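Side-chain contacts in putative glycoside hydrolase (Parabacteroides distasonis ATCC 8503, PDB 3GYC), which is a putative glycoside hydrolase with a cellulase-like TIM barrel, and probably cleaves glycosidic bonds in a carbohydrate substrate not yet identified: residues A34-E37 / Q41-D44; A344-C349 / A354-D359. All coordinates share one frame; numbering follows the deposited sequence. Where two conformers were deposited one is given.

Contact 1 of 2, residues A34-E37 / Q41-D44; sequences AGYE and QVLD
Val42, near the start of helix 39-48, turns its side chain back onto Gly35 and Tyr36 of the loop that leads into the helix. Its CB points at the loop, and the two methyls part from there. CG1, anti to the carbonyl carbon (chi1 -57°), reaches the backbone of Gly35 and stands 3.3 Å from Gly35 O, the tightest approach between the two segments. CG2 goes to the aromatic side instead: it comes obliquely to the ring of Tyr36, where Val42 CG2 and Tyr36 CD2 lie 4.3 Å apart in a looser apolar contact. One branched residue thus covers both a peptide oxygen and a ring. Gly35 makes the turn at a phi of 121°, where a CB would collide with the carbonyl O of Ala34 and come too near Tyr36 CD1. The far end of the tyrosine is fixed elsewhere, since Tyr36 OH is hydrogen-bonded to Gln352 and its ring stands edge-to-face with Trp22. Val42 also touches Trp22, on strand 17-23, together with Pro351, so that the valine joins its helix to both the loops and the strand. The arrangement belongs to the first beta-alpha unit of the TIM barrel, where the long connection after strand 17-23 folds back on the helix it enters.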
loop_
_atom_site.group_PDB
_atom_site.type_symbol
_atom_site.label_atom_id
_atom_site.label_comp_id
_atom_site.label_asym_id
_atom_site.label_seq_id
_atom_site.Cartn_x
_atom_site.Cartn_y
_atom_site.Cartn_z
ATOM N N ALA A 34 -15.340 14.254 4.789
ATOM C CA ALA A 34 -14.591 13.352 3.877
ATOM C C ALA A 34 -13.751 12.299 4.631
ATOM O O ALA A 34 -13.381 11.277 4.088
ATOM C CB ALA A 34 -13.740 14.162 2.905
ATOM N N GLY A 35 -13.492 12.556 5.913
ATOM C CA GLY A 35 -12.807 11.613 6.740
ATOM C C GLY A 35 -11.525 12.032 7.386
ATOM O O GLY A 35 -11.241 11.570 8.480
ATOM N N TYR A 36 -10.762 12.905 6.720
ATOM C CA TYR A 36 -9.443 13.272 7.168
ATOM C C TYR A 36 -9.210 14.751 7.475
ATOM O O TYR A 36 -8.089 15.207 7.485
ATOM C CB TYR A 36 -8.411 12.758 6.188
ATOM C CG TYR A 36 -8.450 11.286 5.973
ATOM C CD1 TYR A 36 -9.409 10.708 5.129
ATOM C CD2 TYR A 36 -7.539 10.446 6.605
ATOM C CE1 TYR A 36 -9.446 9.319 4.894
ATOM C CE2 TYR A 36 -7.573 9.055 6.390
ATOM C CZ TYR A 36 -8.541 8.505 5.564
ATOM O OH TYR A 36 -8.557 7.134 5.400
ATOM N N GLU A 37 -10.297 15.457 7.773
ATOM C CA GLU A 37 -10.241 16.852 8.168
ATOM C C GLU A 37 -9.434 17.100 9.440
ATOM O O GLU A 37 -8.643 18.042 9.482
ATOM C CB GLU A 37 -11.630 17.408 8.362
ATOM C CG GLU A 37 -12.485 17.503 7.106
ATOM C CD GLU A 37 -13.905 17.865 7.491
ATOM O OE1 GLU A 37 -14.704 16.961 7.828
ATOM O OE2 GLU A 37 -14.222 19.073 7.478
ATOM N N GLN A 41 -7.707 13.752 15.495
ATOM C CA GLN A 41 -8.813 12.871 15.841
ATOM C C GLN A 41 -8.676 11.508 15.144
ATOM O O GLN A 41 -8.852 10.484 15.799
ATOM C CB GLN A 41 -10.171 13.496 15.529
ATOM C CG GLN A 41 -11.391 12.605 15.869
ATOM C CD GLN A 41 -11.443 12.130 17.317
ATOM O OE1 GLN A 41 -10.835 12.739 18.222
ATOM N NE2 GLN A 41 -12.208 11.049 17.557
ATOM N N VAL A 42 -8.366 11.490 13.845
ATOM C CA VAL A 42 -8.293 10.191 13.147
ATOM C C VAL A 42 -7.037 9.391 13.535
ATOM O O VAL A 42 -7.078 8.156 13.575
ATOM C CB VAL A 42 -8.570 10.273 11.637
ATOM C CG1 VAL A 42 -9.956 10.891 11.433
ATOM C CG2 VAL A 42 -7.501 11.098 10.885
ATOM N N LEU A 43 -5.940 10.079 13.856
ATOM C CA LEU A 43 -4.754 9.385 14.341
ATOM C C LEU A 43 -5.013 8.836 15.798
ATOM O O LEU A 43 -4.490 7.812 16.137
ATOM C CB LEU A 43 -3.534 10.269 14.298
ATOM C CG LEU A 43 -2.974 10.600 12.912
ATOM C CD1 LEU A 43 -1.906 11.716 13.152
ATOM C CD2 LEU A 43 -2.416 9.370 12.212
ATOM N N ASP A 44 -5.810 9.502 16.612
ATOM C CA ASP A 44 -6.169 8.986 17.947
ATOM C C ASP A 44 -7.025 7.727 17.759
ATOM O O ASP A 44 -6.819 6.759 18.449
ATOM C CB ASP A 44 -6.907 10.032 18.788
ATOM C CG ASP A 44 -6.022 11.215 19.199
ATOM O OD1 ASP A 44 -4.784 11.120 19.102
ATOM O OD2 ASP A 44 -6.577 12.232 19.699
#

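Contact 2 of 2, residues A344-C349 / A354-D359; sequences ATSNFC and AGMWRD
Met356 and Trp357 on the short helix 354-357 pack against Ser346, Phe348 and Cys349 in the connection that follows strand 340-343, the eighth strand of the TIM barrel, and the loop side is shaped by an ST turn. In that turn Ser346 OG accepts a hydrogen bond from Phe348 N at 3.0 Å, with an N-H...O angle of 157°. The dense part of the contact is built on Met356, a selenomethionine in this crystal. CG leaves anti to the backbone N (chi1 179°) and lies 3.4 Å from Phe348 O, while Met356 CG and Phe348 CB meet at 4.1 Å. Bends at the next two torsions then bring the terminal methyl round to the serine, Met356 CE standing 3.6 Å from Ser346 OG and beside the edge of the Phe348 ring, near its plane. With an alanine in place of Ser346, Phe348 N would probably be left without its acceptor and the turn freer to shift under the methionine methyl. Trp362 of helix 360-371 and Trp320 also pack on Met356. Packing slackens toward solvent, where Ala354 and Gly355 are partly exposed and Arg358 is exposed. On the indole side, Trp357 NE1 is hydrogen-bonded to Glu45, and the six-membered ring reaches Cys349. Cys349 SG lies at that ring's edge, 5.5 Å from its centroid and 86° off the normal. Cys349 O accepts hydrogen bonds from Thr20 and Trp22, and Trp357 CZ3 approaches this same Cys349 O obliquely to 3.6 Å.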
loop_
_atom_site.group_PDB
_atom_site.type_symbol
_atom_site.label_atom_id
_atom_site.label_comp_id
_atom_site.label_asym_id
_atom_site.label_seq_id
_atom_site.Cartn_x
_atom_site.Cartn_y
_atom_site.Cartn_z
ATOM N N ALA A 344 -1.511 -5.294 7.408
ATOM C CA ALA A 344 -2.746 -4.531 7.413
ATOM C C ALA A 344 -3.881 -5.550 7.553
ATOM O O ALA A 344 -3.714 -6.712 7.183
ATOM C CB ALA A 344 -2.924 -3.756 6.126
ATOM N N THR A 345 -4.995 -5.111 8.106
ATOM C CA THR A 345 -6.189 -5.943 8.240
ATOM C C THR A 345 -7.001 -5.796 6.965
ATOM O O THR A 345 -7.697 -6.736 6.573
ATOM C CB THR A 345 -7.027 -5.537 9.459
ATOM O OG1 THR A 345 -7.361 -4.151 9.347
ATOM C CG2 THR A 345 -6.257 -5.823 10.762
ATOM N N SER A 346 -6.909 -4.632 6.316
ATOM C CA SER A 346 -7.525 -4.427 4.985
ATOM C C SER A 346 -7.145 -3.093 4.371
ATOM O O SER A 346 -6.649 -2.225 5.089
ATOM C CB SER A 346 -9.058 -4.487 5.064
ATOM O OG SER A 346 -9.618 -3.276 5.530
ATOM N N ASN A 347 -7.460 -2.897 3.076
ATOM C CA ASN A 347 -7.295 -1.602 2.428
ATOM C C ASN A 347 -8.529 -0.668 2.609
ATOM O O ASN A 347 -8.681 0.268 1.847
ATOM C CB ASN A 347 -6.851 -1.676 0.944
ATOM C CG ASN A 347 -7.799 -2.504 0.034
ATOM O OD1 ASN A 347 -8.040 -3.619 0.300
ATOM N ND2 ASN A 347 -8.234 -1.951 -1.077
ATOM N N PHE A 348 -9.368 -0.930 3.628
ATOM C CA PHE A 348 -10.535 -0.109 3.949
ATOM C C PHE A 348 -10.394 0.396 5.378
ATOM O O PHE A 348 -11.379 0.765 6.008
ATOM C CB PHE A 348 -11.837 -0.917 3.770
ATOM C CG PHE A 348 -11.904 -1.617 2.450
ATOM C CD1 PHE A 348 -11.971 -0.898 1.282
ATOM C CD2 PHE A 348 -11.868 -2.993 2.358
ATOM C CE1 PHE A 348 -11.978 -1.537 0.057
ATOM C CE2 PHE A 348 -11.860 -3.631 1.143
ATOM C CZ PHE A 348 -11.944 -2.894 -0.014
ATOM N N CYS A 349 -9.153 0.391 5.862
ATOM C CA CYS A 349 -8.858 0.688 7.218
ATOM C C CYS A 349 -8.630 2.196 7.436
ATOM O O CYS A 349 -7.543 2.633 7.843
ATOM C CB CYS A 349 -7.647 -0.115 7.636
ATOM S SG CYS A 349 -7.480 -0.184 9.405
ATOM N N ALA A 354 -16.876 3.695 7.007
ATOM C CA ALA A 354 -17.521 3.617 8.302
ATOM C C ALA A 354 -17.798 2.171 8.718
ATOM O O ALA A 354 -17.607 1.793 9.896
ATOM C CB ALA A 354 -18.827 4.458 8.311
ATOM N N GLY A 355 -18.180 1.358 7.735
ATOM C CA GLY A 355 -18.517 -0.039 7.958
ATOM C C GLY A 355 -17.361 -0.902 8.434
ATOM O O GLY A 355 -17.576 -1.923 9.103
HETATM N N MSE A 356 -16.153 -0.534 8.006
HETATM C CA MSE A 356 -14.935 -1.189 8.419
HETATM C C MSE A 356 -14.288 -0.529 9.656
HETATM O O MSE A 356 -13.760 -1.220 10.544
HETATM C CB MSE A 356 -13.947 -1.233 7.274
HETATM C CG MSE A 356 -12.628 -1.902 7.659
HETATM SE SE MSE A 356 -12.734 -3.731 8.136
HETATM C CE MSE A 356 -12.976 -4.408 6.295
ATOM N N TRP A 357 -14.327 0.797 9.716
ATOM C CA TRP A 357 -13.675 1.512 10.798
ATOM C C TRP A 357 -14.357 1.401 12.145
ATOM O O TRP A 357 -13.706 1.516 13.175
ATOM C CB TRP A 357 -13.625 2.986 10.412
ATOM C CG TRP A 357 -12.718 3.940 11.179
ATOM C CD1 TRP A 357 -13.108 5.062 11.864
ATOM C CD2 TRP A 357 -11.284 3.937 11.226
ATOM N NE1 TRP A 357 -11.994 5.736 12.348
ATOM C CE2 TRP A 357 -10.876 5.065 11.975
ATOM C CE3 TRP A 357 -10.315 3.068 10.765
ATOM C CZ2 TRP A 357 -9.543 5.343 12.241
ATOM C CZ3 TRP A 357 -9.000 3.334 11.030
ATOM C CH2 TRP A 357 -8.617 4.478 11.767
ATOM N N ARG A 358 -15.669 1.186 12.146
ATOM C CA ARG A 358 -16.422 1.308 13.372
ATOM C C ARG A 358 -16.243 0.275 14.487
ATOM O O ARG A 358 -16.266 0.667 15.660
ATOM C CB ARG A 358 -17.911 1.450 13.077
ATOM C CG ARG A 358 -18.559 0.224 12.469
ATOM C CD ARG A 358 -20.083 0.463 12.155
ATOM N NE ARG A 358 -20.412 1.870 11.802
ATOM C CZ ARG A 358 -21.631 2.295 11.432
ATOM N NH1 ARG A 358 -22.620 1.436 11.279
ATOM N NH2 ARG A 358 -21.834 3.586 11.187
ATOM N N ASP A 359 -16.056 -0.999 14.162
ATOM C CA ASP A 359 -15.994 -2.087 15.206
ATOM C C ASP A 359 -14.589 -2.075 15.870
ATOM O O ASP A 359 -13.703 -2.794 15.437
ATOM C CB ASP A 359 -16.344 -3.420 14.496
ATOM C CG ASP A 359 -16.360 -4.635 15.397
ATOM O OD1 ASP A 359 -16.003 -4.560 16.602
ATOM O OD2 ASP A 359 -16.733 -5.713 14.852
#

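Overall arrangement
The contacts sit in neighbouring units of one barrel: contact 1 in the connection after the first strand, contact 2 in that after the eighth, beside it in the sheet. Both are buried, but contact 2 lies nearer the chain centre, about 14 Å against 19 Å, and hides more surface, 232 against 97 Å². Contact 1 relies on a single valine; contact 2 adds a bent methionine chain, a cysteine sulfur at an indole edge and an ST turn. Their centres are about 14 Å apart, and they touch where Val42 O packs on Trp357 CZ2. Trp22 of strand 17-23 is shared, touching both Val42 and Trp357, while Glu45 on helix 39-48 and Gln352 between the later segments tie the two together through hydrogen bonds.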